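Local coordinates for NOL1/NOP2/sun family protein (PDB 3M4X), which probably methylates cytosine in ribosomal RNA, using a Rossmann-like methyltransferase domain joined to a PUA-like RNA-binding domain, at residues 248-252 and 253-257. Sequence-based numbering, arbitrary orientation.
Sequences WLVEN and YPVTI
Trp248 offers the face of its six-membered ring to the edge of Tyr253, five residues on and just past the end of the helix. The pair is T-shaped, with ring centroids 5.7 Å apart and planes at 69°. Trp248 CH2 and Tyr253 CE1 come to 3.9 Å. That approach is possible because the indole swings its CG anti to the backbone N (chi1 178°) and leans toward the C-terminal end of the helix, bringing its six-membered ring to the tyrosine. Gln214 and Ser218 of helix 205-222 lie against the Trp248 and Tyr253 side chains, respectively.

Next comes Leu249, whose carbonyl O takes a weak, bent hydrogen bond from Tyr253 N at 3.0 Å. The same oxygen sits at the edge of the Tyr253 ring, in its plane. Val255 CG2 also reaches Leu249 O, at 3.4 Å. On the side-chain side, Leu249 CD2 stops 4.1 Å from Tyr253 CD1, and the leucine continues into the core against Ile221 and Leu300.

What is being built here is the turn out of helix 243-252 into strand 255-258: Tyr253 is the first residue to leave helical backbone angles, Pro254 centres an inverse gamma turn closed by Val255 N to Tyr253 O, and the strand then heads back at 141° to the helix axis. It pairs antiparallel with strand 295-302 in the large mixed sheet of the Rossmann-like methyltransferase domain.

Val250 meets that returning strand. Val250 CG2 lies 4.2 Å from Val255 CG2. It also touches Ile257 CG1, the valine and isoleucine side chains crossing at about a right angle. Last, Asn252 puts its backbone O over one face of the Tyr253 ring, with Asn252 O 3.2 Å from Tyr253 CG.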
loop_
_atom_site.group_PDB
_atom_site.type_symbol
_atom_site.label_atom_id
_atom_site.label_comp_id
_atom_site.label_asym_id
_atom_site.label_seq_id
_atom_site.Cartn_x
_atom_site.Cartn_y
_atom_site.Cartn_z
ATOM N N TRP A 248 -20.823 9.999 -14.328
ATOM C CA TRP A 248 -21.677 10.091 -13.165
ATOM C C TRP A 248 -21.075 11.015 -12.096
ATOM O O TRP A 248 -21.776 11.865 -11.539
ATOM C CB TRP A 248 -21.923 8.690 -12.602
ATOM C CG TRP A 248 -22.761 8.693 -11.358
ATOM C CD1 TRP A 248 -24.123 8.749 -11.287
ATOM C CD2 TRP A 248 -22.287 8.632 -10.003
ATOM N NE1 TRP A 248 -24.527 8.727 -9.976
ATOM C CE2 TRP A 248 -23.422 8.658 -9.165
ATOM C CE3 TRP A 248 -21.013 8.561 -9.418
ATOM C CZ2 TRP A 248 -23.328 8.603 -7.777
ATOM C CZ3 TRP A 248 -20.917 8.509 -8.039
ATOM C CH2 TRP A 248 -22.071 8.540 -7.232
ATOM N N LEU A 249 -19.780 10.858 -11.819
ATOM C CA LEU A 249 -19.089 11.761 -10.887
ATOM C C LEU A 249 -19.182 13.217 -11.335
ATOM O O LEU A 249 -19.528 14.095 -10.546
ATOM C CB LEU A 249 -17.614 11.375 -10.720
ATOM C CG LEU A 249 -17.281 10.205 -9.794
ATOM C CD1 LEU A 249 -15.779 9.856 -9.832
ATOM C CD2 LEU A 249 -17.720 10.546 -8.391
ATOM N N VAL A 250 -18.850 13.468 -12.600
ATOM C CA VAL A 250 -18.845 14.822 -13.150
ATOM C C VAL A 250 -20.250 15.438 -13.210
ATOM O O VAL A 250 -20.415 16.654 -13.084
ATOM C CB VAL A 250 -18.216 14.851 -14.563
ATOM C CG1 VAL A 250 -18.451 16.206 -15.243
ATOM C CG2 VAL A 250 -16.737 14.525 -14.492
ATOM N N GLU A 251 -21.260 14.597 -13.390
ATOM C CA GLU A 251 -22.627 15.096 -13.466
ATOM C C GLU A 251 -23.218 15.414 -12.104
ATOM O O GLU A 251 -24.057 16.307 -11.975
ATOM C CB GLU A 251 -23.518 14.105 -14.222
ATOM C CG GLU A 251 -23.272 14.144 -15.720
ATOM C CD GLU A 251 -23.754 12.903 -16.443
ATOM O OE1 GLU A 251 -24.192 11.944 -15.772
ATOM O OE2 GLU A 251 -23.675 12.884 -17.688
ATOM N N ASN A 252 -22.774 14.695 -11.080
ATOM C CA ASN A 252 -23.425 14.801 -9.787
ATOM C C ASN A 252 -22.598 15.505 -8.714
ATOM O O ASN A 252 -23.076 15.717 -7.595
ATOM C CB ASN A 252 -23.902 13.429 -9.320
ATOM C CG ASN A 252 -24.990 12.862 -10.218
ATOM O OD1 ASN A 252 -24.722 12.008 -11.065
ATOM N ND2 ASN A 252 -26.219 13.356 -10.054
ATOM N N TYR A 253 -21.371 15.878 -9.063
ATOM C CA TYR A 253 -20.485 16.535 -8.111
ATOM C C TYR A 253 -19.642 17.629 -8.740
ATOM O O TYR A 253 -19.295 17.564 -9.927
ATOM C CB TYR A 253 -19.562 15.513 -7.468
ATOM C CG TYR A 253 -20.279 14.442 -6.706
ATOM C CD1 TYR A 253 -20.656 13.264 -7.325
ATOM C CD2 TYR A 253 -20.579 14.605 -5.363
ATOM C CE1 TYR A 253 -21.306 12.272 -6.622
ATOM C CE2 TYR A 253 -21.236 13.619 -4.648
ATOM C CZ TYR A 253 -21.593 12.451 -5.281
ATOM O OH TYR A 253 -22.236 11.458 -4.577
ATOM N N PRO A 254 -19.299 18.649 -7.942
ATOM C CA PRO A 254 -18.413 19.703 -8.454
ATOM C C PRO A 254 -16.973 19.190 -8.593
ATOM O O PRO A 254 -16.083 19.633 -7.865
ATOM C CB PRO A 254 -18.497 20.794 -7.370
ATOM C CG PRO A 254 -18.927 20.078 -6.120
ATOM C CD PRO A 254 -19.783 18.919 -6.573
ATOM N N VAL A 255 -16.752 18.271 -9.524
ATOM C CA VAL A 255 -15.418 17.713 -9.756
ATOM C C VAL A 255 -14.942 17.934 -11.197
ATOM O O VAL A 255 -15.735 17.928 -12.131
ATOM C CB VAL A 255 -15.379 16.199 -9.473
ATOM C CG1 VAL A 255 -15.680 15.918 -8.008
ATOM C CG2 VAL A 255 -16.371 15.452 -10.407
ATOM N N THR A 256 -13.636 18.117 -11.368
ATOM C CA THR A 256 -13.059 18.292 -12.687
ATOM C C THR A 256 -12.140 17.117 -12.997
ATOM O O THR A 256 -11.418 16.639 -12.124
ATOM C CB THR A 256 -12.271 19.604 -12.796
ATOM O OG1 THR A 256 -11.395 19.721 -11.675
ATOM C CG2 THR A 256 -13.212 20.804 -12.806
ATOM N N ILE A 257 -12.193 16.636 -14.236
ATOM C CA ILE A 257 -11.271 15.603 -14.688
ATOM C C ILE A 257 -9.900 16.229 -14.910
ATOM O O ILE A 257 -9.773 17.279 -15.533
ATOM C CB ILE A 257 -11.719 14.933 -16.017
ATOM C CG1 ILE A 257 -13.168 14.438 -15.939
ATOM C CG2 ILE A 257 -10.763 13.790 -16.375
ATOM C CD1 ILE A 257 -13.641 13.676 -17.205
#